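Local coordinates for protein thiamin pyrophosphokinase (Geobacillus thermodenitrificans, PDB 3K94) that probably transfers a pyrophosphate group from ATP to thiamine, producing thiamine diphosphate, the cofactor form of vitamin B1, at residues R46-F51 with D70-E75; A84-V89 with L117-R122; G100-R105 with I124-R129; N131-H136 with M205-S210. One frame throughout, in Å; residues are numbered along the deposited sequence.

Interaction 1 (R46-F51 with D70-E75); sequences RAFGDF and DVWPAE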
# COMPACT_ATOMS: atom_id res chain seq x y z
N ARG B 46 9.36 5.66 24.86
CA ARG B 46 8.66 6.87 24.48
C ARG B 46 7.36 6.48 23.79
O ARG B 46 7.30 5.44 23.15
CB ARG B 46 9.54 7.68 23.53
CG ARG B 46 9.06 9.06 23.26
CD ARG B 46 10.20 9.91 22.75
NE ARG B 46 11.12 10.28 23.83
CZ ARG B 46 11.42 11.53 24.16
NH1 ARG B 46 10.88 12.55 23.49
NH2 ARG B 46 12.27 11.77 25.15
N ALA B 47 6.31 7.28 23.96
CA ALA B 47 5.06 7.09 23.21
C ALA B 47 4.57 8.41 22.61
O ALA B 47 4.84 9.49 23.14
CB ALA B 47 3.99 6.47 24.09
N PHE B 48 3.85 8.32 21.51
CA PHE B 48 3.36 9.49 20.80
C PHE B 48 1.90 9.30 20.43
O PHE B 48 1.52 8.27 19.88
CB PHE B 48 4.13 9.69 19.50
CG PHE B 48 5.59 9.97 19.70
CD1 PHE B 48 6.49 8.93 19.84
CD2 PHE B 48 6.06 11.27 19.71
CE1 PHE B 48 7.84 9.19 20.00
CE2 PHE B 48 7.40 11.54 19.86
CZ PHE B 48 8.30 10.50 20.02
N GLY B 49 1.09 10.31 20.71
CA GLY B 49 -0.34 10.23 20.47
C GLY B 49 -1.15 10.72 21.65
O GLY B 49 -0.60 11.05 22.71
N ASP B 50 -2.46 10.77 21.47
CA ASP B 50 -3.40 11.14 22.52
C ASP B 50 -4.01 9.89 23.10
O ASP B 50 -4.10 8.86 22.42
CB ASP B 50 -4.53 12.01 21.96
CG ASP B 50 -4.07 13.42 21.63
OD1 ASP B 50 -3.06 13.89 22.21
OD2 ASP B 50 -4.74 14.06 20.79
N PHE B 51 -4.46 9.98 24.34
CA PHE B 51 -5.13 8.85 24.98
C PHE B 51 -6.56 8.61 24.47
O PHE B 51 -7.16 7.57 24.75
CB PHE B 51 -5.12 9.01 26.50
CG PHE B 51 -3.74 9.08 27.09
CD1 PHE B 51 -3.22 10.29 27.53
CD2 PHE B 51 -2.96 7.94 27.19
CE1 PHE B 51 -1.95 10.36 28.08
CE2 PHE B 51 -1.69 8.00 27.74
CZ PHE B 51 -1.19 9.21 28.18
N ASP B 70 6.67 8.36 29.42
CA ASP B 70 6.84 9.64 28.74
C ASP B 70 5.99 9.64 27.46
O ASP B 70 6.37 9.05 26.46
CB ASP B 70 8.31 9.88 28.41
CG ASP B 70 8.56 11.26 27.81
OD1 ASP B 70 7.75 12.16 28.08
OD2 ASP B 70 9.56 11.43 27.08
N VAL B 71 4.84 10.31 27.51
CA VAL B 71 3.97 10.38 26.34
C VAL B 71 4.04 11.76 25.71
O VAL B 71 4.04 12.78 26.41
CB VAL B 71 2.50 10.09 26.70
CG1 VAL B 71 1.65 10.15 25.46
CG2 VAL B 71 2.38 8.72 27.35
N TRP B 72 4.12 11.79 24.39
CA TRP B 72 4.12 13.06 23.66
C TRP B 72 2.82 13.22 22.89
O TRP B 72 2.42 12.33 22.13
CB TRP B 72 5.34 13.16 22.74
CG TRP B 72 6.59 13.27 23.55
CD1 TRP B 72 7.26 12.25 24.17
CD2 TRP B 72 7.29 14.47 23.87
NE1 TRP B 72 8.35 12.75 24.84
CE2 TRP B 72 8.39 14.11 24.67
CE3 TRP B 72 7.11 15.82 23.55
CZ2 TRP B 72 9.31 15.05 25.16
CZ3 TRP B 72 8.01 16.75 24.03
CH2 TRP B 72 9.10 16.36 24.82
N PRO B 73 2.14 14.35 23.11
CA PRO B 73 0.78 14.53 22.61
C PRO B 73 0.74 14.67 21.10
O PRO B 73 1.75 15.06 20.50
CB PRO B 73 0.34 15.84 23.28
CG PRO B 73 1.61 16.58 23.48
CD PRO B 73 2.64 15.54 23.82
N ALA B 74 -0.39 14.34 20.50
CA ALA B 74 -0.58 14.54 19.07
C ALA B 74 -0.41 16.01 18.73
O ALA B 74 -0.74 16.89 19.53
CB ALA B 74 -1.96 14.05 18.65
N GLU B 75 0.13 16.28 17.55
CA GLU B 75 0.34 17.64 17.10
C GLU B 75 -0.54 17.94 15.90
O GLU B 75 -0.79 17.06 15.08
CB GLU B 75 1.81 17.85 16.74
CG GLU B 75 2.77 17.69 17.91
CD GLU B 75 4.23 17.88 17.49
OE1 GLU B 75 4.48 18.54 16.45
OE2 GLU B 75 5.12 17.38 18.21

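Interaction 2 (A84-V89 with L117-R122); sequences ALDWAV and LKYADR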
# COMPACT_ATOMS: atom_id res chain seq x y z
N ALA B 84 6.69 10.66 15.80
CA ALA B 84 7.55 9.60 16.32
C ALA B 84 8.80 9.42 15.45
O ALA B 84 9.91 9.37 15.95
CB ALA B 84 6.78 8.27 16.46
N LEU B 85 8.60 9.36 14.14
CA LEU B 85 9.73 9.17 13.25
C LEU B 85 10.66 10.39 13.24
O LEU B 85 11.89 10.23 13.26
CB LEU B 85 9.28 8.83 11.83
CG LEU B 85 10.43 8.54 10.86
CD1 LEU B 85 11.26 7.31 11.28
CD2 LEU B 85 9.88 8.40 9.48
N ASP B 86 10.08 11.59 13.22
CA ASP B 86 10.85 12.82 13.29
C ASP B 86 11.83 12.78 14.48
O ASP B 86 12.98 13.21 14.39
CB ASP B 86 9.91 14.02 13.44
CG ASP B 86 9.19 14.38 12.14
OD1 ASP B 86 9.59 13.89 11.06
OD2 ASP B 86 8.21 15.15 12.22
N TRP B 87 11.37 12.23 15.60
CA TRP B 87 12.21 12.11 16.79
C TRP B 87 13.24 11.00 16.58
O TRP B 87 14.45 11.21 16.73
CB TRP B 87 11.36 11.86 18.05
CG TRP B 87 12.17 11.46 19.26
CD1 TRP B 87 12.82 12.30 20.13
CD2 TRP B 87 12.43 10.13 19.72
NE1 TRP B 87 13.47 11.57 21.09
CE2 TRP B 87 13.25 10.24 20.87
CE3 TRP B 87 12.06 8.85 19.28
CZ2 TRP B 87 13.69 9.12 21.58
CZ3 TRP B 87 12.50 7.74 19.99
CH2 TRP B 87 13.31 7.89 21.13
N ALA B 88 12.76 9.82 16.22
CA ALA B 88 13.63 8.66 15.97
C ALA B 88 14.85 8.98 15.10
O ALA B 88 15.95 8.55 15.40
CB ALA B 88 12.83 7.53 15.34
N VAL B 89 14.65 9.71 14.00
CA VAL B 89 15.77 9.98 13.09
C VAL B 89 16.86 10.89 13.69
O VAL B 89 17.88 11.12 13.05
CB VAL B 89 15.33 10.58 11.74
CG1 VAL B 89 14.35 9.66 11.04
CG2 VAL B 89 14.73 11.98 11.95
N LEU B 117 10.22 8.37 2.16
CA LEU B 117 10.79 9.17 1.08
C LEU B 117 11.41 10.46 1.58
O LEU B 117 12.50 10.84 1.15
CB LEU B 117 9.74 9.50 0.03
CG LEU B 117 9.32 8.25 -0.72
CD1 LEU B 117 8.12 8.56 -1.58
CD2 LEU B 117 10.51 7.74 -1.54
N LYS B 118 10.71 11.15 2.48
CA LYS B 118 11.26 12.35 3.08
C LYS B 118 12.60 12.05 3.74
O LYS B 118 13.54 12.84 3.64
CB LYS B 118 10.29 12.97 4.09
CG LYS B 118 10.92 14.10 4.90
CD LYS B 118 9.91 14.74 5.83
CE LYS B 118 10.52 15.89 6.61
NZ LYS B 118 9.47 16.65 7.33
N TYR B 119 12.69 10.90 4.40
CA TYR B 119 13.94 10.50 5.06
C TYR B 119 14.65 9.39 4.28
O TYR B 119 15.21 8.47 4.87
CB TYR B 119 13.66 10.05 6.49
CG TYR B 119 13.13 11.15 7.40
CD1 TYR B 119 13.94 12.21 7.78
CD2 TYR B 119 11.83 11.12 7.88
CE1 TYR B 119 13.46 13.22 8.60
CE2 TYR B 119 11.35 12.11 8.71
CZ TYR B 119 12.16 13.16 9.07
OH TYR B 119 11.68 14.14 9.90
N ALA B 120 14.63 9.49 2.96
CA ALA B 120 15.18 8.45 2.10
C ALA B 120 16.65 8.12 2.40
O ALA B 120 17.09 7.01 2.14
CB ALA B 120 15.00 8.81 0.62
N ASP B 121 17.40 9.07 2.94
CA ASP B 121 18.81 8.80 3.25
C ASP B 121 19.02 8.06 4.57
O ASP B 121 20.15 7.71 4.91
CB ASP B 121 19.66 10.08 3.22
CG ASP B 121 19.16 11.16 4.18
OD1 ASP B 121 18.00 11.10 4.64
OD2 ASP B 121 19.94 12.09 4.47
N ARG B 122 17.94 7.82 5.30
CA ARG B 122 18.03 7.09 6.57
C ARG B 122 17.54 5.65 6.43
O ARG B 122 16.67 5.36 5.62
CB ARG B 122 17.18 7.78 7.64
CG ARG B 122 17.24 9.29 7.58
CD ARG B 122 18.64 9.80 7.83
NE ARG B 122 18.61 11.17 8.36
CZ ARG B 122 18.81 11.47 9.64
NH1 ARG B 122 19.07 10.52 10.52
NH2 ARG B 122 18.77 12.74 10.03
O HOH W 1 8.28 14.98 8.76

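Interaction 3 (G100-R105 with I124-R129); sequences GATGGR and IEIVDR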
# COMPACT_ATOMS: atom_id res chain seq x y z
N GLY B 100 2.85 -1.87 12.54
CA GLY B 100 1.51 -1.34 12.63
C GLY B 100 1.30 -0.12 11.73
O GLY B 100 0.47 0.74 12.01
N ALA B 101 2.04 -0.05 10.64
CA ALA B 101 1.94 1.09 9.74
C ALA B 101 1.23 0.74 8.42
O ALA B 101 1.17 1.56 7.51
CB ALA B 101 3.33 1.69 9.48
N THR B 102 0.69 -0.48 8.32
CA THR B 102 0.00 -0.93 7.12
C THR B 102 -1.43 -1.37 7.43
O THR B 102 -1.80 -1.57 8.59
CB THR B 102 0.72 -2.12 6.42
OG1 THR B 102 0.67 -3.28 7.27
CG2 THR B 102 2.16 -1.79 6.07
N GLY B 103 -2.22 -1.53 6.38
CA GLY B 103 -3.58 -2.02 6.52
C GLY B 103 -4.62 -0.94 6.80
O GLY B 103 -4.27 0.19 7.14
N GLY B 104 -5.90 -1.29 6.63
CA GLY B 104 -6.98 -0.37 6.94
C GLY B 104 -7.10 0.74 5.91
O GLY B 104 -7.19 0.48 4.72
N ARG B 105 -7.11 1.99 6.36
CA ARG B 105 -7.20 3.11 5.44
C ARG B 105 -5.89 3.25 4.69
O ARG B 105 -4.83 3.40 5.29
CB ARG B 105 -7.58 4.40 6.17
CG ARG B 105 -9.06 4.46 6.55
CD ARG B 105 -9.39 5.71 7.39
NE ARG B 105 -8.88 6.95 6.79
CZ ARG B 105 -8.62 8.05 7.49
NH1 ARG B 105 -8.83 8.06 8.80
NH2 ARG B 105 -8.15 9.14 6.89
N ILE B 124 15.31 3.14 7.19
CA ILE B 124 14.00 2.95 7.81
C ILE B 124 13.29 1.85 7.05
O ILE B 124 13.36 1.81 5.83
CB ILE B 124 13.17 4.26 7.80
CG1 ILE B 124 13.98 5.42 8.39
CG2 ILE B 124 11.86 4.10 8.57
CD1 ILE B 124 13.54 6.77 7.91
N GLU B 125 12.67 0.91 7.76
CA GLU B 125 11.87 -0.14 7.12
C GLU B 125 10.42 -0.03 7.58
O GLU B 125 10.15 0.22 8.74
CB GLU B 125 12.36 -1.54 7.49
CG GLU B 125 13.83 -1.84 7.28
CD GLU B 125 14.16 -3.31 7.54
OE1 GLU B 125 13.52 -3.92 8.42
OE2 GLU B 125 15.04 -3.86 6.86
N ILE B 126 9.48 -0.23 6.67
CA ILE B 126 8.13 -0.55 7.10
C ILE B 126 8.00 -2.07 7.11
O ILE B 126 8.34 -2.75 6.12
CB ILE B 126 7.09 0.08 6.16
CG1 ILE B 126 7.05 1.60 6.35
CG2 ILE B 126 5.72 -0.54 6.40
CD1 ILE B 126 6.14 2.33 5.36
N VAL B 127 7.51 -2.62 8.21
CA VAL B 127 7.43 -4.07 8.35
C VAL B 127 6.06 -4.53 8.81
O VAL B 127 5.50 -3.97 9.76
CB VAL B 127 8.42 -4.56 9.42
CG1 VAL B 127 8.35 -6.08 9.56
CG2 VAL B 127 9.83 -4.06 9.11
N ASP B 128 5.51 -5.53 8.13
CA ASP B 128 4.33 -6.23 8.64
C ASP B 128 4.49 -7.74 8.50
O ASP B 128 5.56 -8.22 8.13
CB ASP B 128 3.00 -5.64 8.09
CG ASP B 128 2.69 -6.06 6.64
OD1 ASP B 128 3.39 -6.93 6.08
OD2 ASP B 128 1.72 -5.51 6.07
N ARG B 129 3.47 -8.51 8.85
CA ARG B 129 3.64 -9.97 8.84
C ARG B 129 4.11 -10.54 7.50
O ARG B 129 4.56 -11.68 7.45
CB ARG B 129 2.34 -10.67 9.24
CG ARG B 129 1.17 -10.33 8.35
CD ARG B 129 -0.09 -11.03 8.80
NE ARG B 129 -1.21 -10.73 7.91
CZ ARG B 129 -2.39 -11.32 7.99
NH1 ARG B 129 -2.60 -12.24 8.92
NH2 ARG B 129 -3.35 -11.00 7.14
O HOH W 2 3.21 -4.32 11.32
O HOH W 3 4.25 -1.48 9.47

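Interaction 4 (N131-H136 with M205-S210); sequences NVLTVH and MMIRSS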
# COMPACT_ATOMS: atom_id res chain seq x y z
N ASN B 131 5.67 -8.37 4.75
CA ASN B 131 6.41 -7.42 3.94
C ASN B 131 7.49 -6.69 4.69
O ASN B 131 7.37 -6.45 5.88
CB ASN B 131 5.47 -6.33 3.41
CG ASN B 131 4.33 -6.88 2.58
OD1 ASN B 131 4.44 -7.00 1.37
ND2 ASN B 131 3.22 -7.20 3.24
N VAL B 132 8.52 -6.28 3.97
CA VAL B 132 9.40 -5.24 4.44
C VAL B 132 9.55 -4.29 3.27
O VAL B 132 9.89 -4.69 2.17
CB VAL B 132 10.77 -5.78 4.94
CG1 VAL B 132 11.40 -6.67 3.89
CG2 VAL B 132 11.70 -4.62 5.24
N LEU B 133 9.26 -3.02 3.52
CA LEU B 133 9.29 -2.02 2.46
C LEU B 133 10.32 -0.97 2.81
O LEU B 133 10.40 -0.53 3.96
CB LEU B 133 7.88 -1.42 2.26
CG LEU B 133 7.65 -0.36 1.17
CD1 LEU B 133 6.18 -0.28 0.84
CD2 LEU B 133 8.18 1.01 1.61
N THR B 134 11.14 -0.62 1.82
CA THR B 134 12.21 0.35 1.99
C THR B 134 12.34 1.19 0.72
O THR B 134 11.97 0.76 -0.37
CB THR B 134 13.58 -0.34 2.26
OG1 THR B 134 13.88 -1.29 1.22
CG2 THR B 134 13.58 -1.05 3.60
N VAL B 135 12.87 2.40 0.88
CA VAL B 135 13.16 3.26 -0.27
C VAL B 135 14.63 3.66 -0.22
O VAL B 135 15.22 3.74 0.86
CB VAL B 135 12.25 4.52 -0.30
CG1 VAL B 135 10.76 4.10 -0.33
CG2 VAL B 135 12.53 5.40 0.89
N HIS B 136 15.22 3.90 -1.38
CA HIS B 136 16.67 4.05 -1.47
C HIS B 136 17.13 5.16 -2.42
O HIS B 136 16.53 5.37 -3.48
CB HIS B 136 17.31 2.73 -1.92
CG HIS B 136 17.05 1.60 -0.99
ND1 HIS B 136 16.01 0.71 -1.17
CD2 HIS B 136 17.67 1.21 0.15
CE1 HIS B 136 16.01 -0.18 -0.19
NE2 HIS B 136 17.00 0.11 0.63
N MSE B 205 12.20 2.02 -4.84
CA MSE B 205 11.54 1.30 -3.76
C MSE B 205 11.79 -0.19 -3.86
O MSE B 205 11.65 -0.77 -4.94
CB MSE B 205 10.04 1.58 -3.78
CG MSE B 205 9.27 0.79 -2.74
SE MSE B 205 7.34 1.21 -2.68
CE MSE B 205 6.94 1.13 -4.58
N MSE B 206 12.15 -0.82 -2.75
CA MSE B 206 12.20 -2.28 -2.71
C MSE B 206 11.17 -2.85 -1.76
O MSE B 206 11.03 -2.40 -0.63
CB MSE B 206 13.58 -2.80 -2.31
CG MSE B 206 13.62 -4.33 -2.21
SE MSE B 206 15.36 -5.13 -1.74
CE MSE B 206 15.73 -4.18 -0.06
N ILE B 207 10.43 -3.86 -2.22
CA ILE B 207 9.57 -4.62 -1.33
C ILE B 207 9.95 -6.09 -1.36
O ILE B 207 10.01 -6.71 -2.42
CB ILE B 207 8.08 -4.45 -1.70
CG1 ILE B 207 7.67 -2.98 -1.54
CG2 ILE B 207 7.22 -5.35 -0.82
CD1 ILE B 207 6.35 -2.62 -2.25
N ARG B 208 10.26 -6.64 -0.18
CA ARG B 208 10.48 -8.07 -0.04
C ARG B 208 9.26 -8.60 0.67
O ARG B 208 8.85 -8.06 1.69
CB ARG B 208 11.74 -8.38 0.77
CG ARG B 208 13.03 -7.82 0.18
CD ARG B 208 14.24 -8.17 1.05
NE ARG B 208 14.62 -9.58 0.92
CZ ARG B 208 15.65 -10.16 1.53
NH1 ARG B 208 16.46 -9.47 2.34
NH2 ARG B 208 15.87 -11.45 1.34
N SER B 209 8.66 -9.64 0.13
CA SER B 209 7.42 -10.11 0.70
C SER B 209 7.32 -11.62 0.75
O SER B 209 8.18 -12.33 0.23
CB SER B 209 6.24 -9.53 -0.09
OG SER B 209 6.31 -9.86 -1.47
N SER B 210 6.26 -12.10 1.37
CA SER B 210 5.96 -13.51 1.44
C SER B 210 4.45 -13.69 1.32
O SER B 210 3.71 -12.72 1.40
CB SER B 210 6.44 -14.07 2.78
OG SER B 210 5.62 -15.14 3.20

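Interaction 1 (R46-F51 with D70-E75)
Asp70 OD2 is shared by the indole of Trp72 and the guanidinium of Arg46. Trp72 NE1 donates to it at 2.9 Å from above the carboxylate plane, while Arg46 NH2 lies 3.3 Å from OD2 in a salt bridge of charge alone, with no N-H pointing at the oxygen. The cluster lies by the N-terminal ends of two parallel strands, 46-48 and 71-72, joined by helix 56-65 in a beta-alpha-beta unit. Their ladder runs from Ala47 N to Asp70 O, from Trp72 N to Ala47 O (2.7 Å) and from Gly49 N to Trp72 O. On one face of the sheet, Phe48 CD2 meets Trp72 CB at 3.6 Å, the side chains lying side by side and the rings, near parallel, slid so far apart that they barely overlap; helix 80-88 covers Phe48 through Ala84. On the other, Phe51 and Val71 reach toward each other tip to tip, Phe51 CZ to Val71 CG2 3.7 Å. Past the last strand residue, Asp50 takes over the pairing, its OD1 accepting from Ala74 N at 3.2 Å. The Arg46 guanidinium and Trp72 ring planes are only 16° apart, yet Arg46 NH1 and Trp72 NE1, 2.9 Å from each other, are both donors and form no hydrogen bond.

Interaction 2 (A84-V89 with L117-R122)
Tyr119 and Asp86 both turn CG anti to their own carbonyl carbons (chi1 -64° and -74°), and the two side chains then cross at about a right angle. The phenol OH donates to Asp86 OD1, which lies at the ring edge in its plane; the modelled OH to OD1 distance of 2.4 Å is too short to be taken literally. A water also donates to OD1, at 2.9 Å, and accepts from Lys118 NZ. Lys118 NZ is itself 4.6 Å from Asp86 OD1, near enough perhaps to favour the charged carboxylate. The aromatic ring is held between aliphatic groups. Val89 CG1 stands over the centre of one face, 4.1 Å from the centroid in a CH-pi contact, and Lys118 CG lies over the opposite face. The Leu85 and Tyr119 side chains slide past each other in opposite directions, Leu85 CD2 3.7 Å from Tyr119 CD2. The contact joins the C-terminal ends of helices 80-88 and 106-118, which belong to the alternating strand-helix pattern of the catalytic domain. Tyr119 is the first residue to leave the second helix and opens a type I turn, closed by Arg122 N donating to Tyr119 O. The turn presents Arg122 to the end of the other helix. Arg122 NH1 donates to Val89 O at 2.9 Å, on a lone pair in the carbonyl plane, but the bond is bent and Val89 O is tilted from the guanidinium plane; Val89 CB lies over one guanidinium face.

Interaction 3 (G100-R105 with I124-R129)
Thr102 and Asp128 supply the direct polar link, a hydrogen bond from OG1 to OD2 at 2.7 Å. The side chains cross at about a right angle, and the hydroxyl uses the anti lone pair of OD2, the one turned away from the other carboxylate oxygen. Thr102 OG1 sits in the crowded position between its backbone N and carbonyl carbon (chi1 66°), and Asp128 CG is placed in the same way (chi1 77°). The second oxygen, OD1, accepts from Gln130 N and Asn131 ND2, so both carboxylate oxygens are bonded.

Two waters make the backbone link. One accepts from Gly100 N and the other from Ala101 N, both at the start of the loop, and each donates to Val127 O at 2.8 Å. They bridge a separation too wide for direct pairing, with Gly100 N 4.4 Å from Val127 O. This is where strand 97-99, parallel to strand 125-128, ends and the loop to helix 106-118 begins; the three elements form a beta-alpha-beta crossover, with the loop at the C-terminal end of its first strand. Gly100 takes positive phi, which favours glycine at this bend.

The apolar part is small and buried. Thr102 CG2 lies 3.8 Å from Ile126 CG2, and Ala101 CB stands 4.5 Å from that same methyl. Helix 106-118 closes over them, Leu109 touching Thr102 and Leu116 touching Ile126. Leu106 of the second subunit packs on both Thr102 and Asp128.

Interaction 4 (N131-H136 with M205-S210)
Leu133 lies against Ile207 at an oblique angle, its CG 3.8 Å from Ile207 CG1, and Leu133 CD1 also approaches the selenium of Met205, a selenomethionine here, at 4.0 Å. With CG anti to the backbone N (chi1 176°), Met205 starts out over the same face before the chain bends at chi3 and carries the methyl off. This face, which also carries Val135, rests on helix 106-118 through Leu116, and Phe110 of the second subunit packs on Leu133 and Ile207. The strands beneath are antiparallel neighbours, 163° between their directions, in the middle of the sheet's antiparallel portion. Val132 with Arg208 and Thr134 with Met206 are hydrogen-bonded pairs, giving four backbone bonds that include Val132 N to Arg208 O at 2.9 Å and Arg208 N to Val132 O at 3.1 Å.

On the reverse face the side chains of both pairs lie side by side, pointing the same way. Val132 CG1 meets Arg208 CB at 3.6 Å, and the guanidinium then turns off to bond Met144 O through NH2. Met206 runs beside Thr134, also as selenomethionine.

At the start of strand 131-136, Asn131 OD1 comes within 3.4 Å of Ser209 CB but accepts its hydrogen bond from Leu106 N of the second subunit. Asn131 ND2 donates to Gly104 O of that subunit, whose Asp107 OD1 is bonded to Ser209 OG. Much of the hydrogen bonding of Asn131 and Ser209 is thus supplied across the dimer interface, though Asn131 ND2 also donates to Asp128 OD1 of its own chain, next to an apolar patch that the partner subunit also covers.

Interactions 1, 3 and 4 lie on one mixed sheet: interaction 1 at its outer parallel edge within this chain, interaction 3 at the last parallel strand and interaction 4 in the antiparallel part. The centres of 1 and 4 are about 28 Å apart, those of 3 and 4 only about 11 Å, where neighbouring strands 125-128 and 131-136 meet. Interaction 2 joins ends of helices packed on this sheet and touches all the others: Ala84 and Trp87 meet interaction 1, Tyr119 meets Ile124, and Leu117 meets Val135. Along the chain, 1 comes first, 2 and 3 interleave, and 4 follows, pairing segments separated by 68 residues. The sheet thereby runs on from its parallel into its antiparallel strands, and interactions 2, 3 and 4 reach the second subunit.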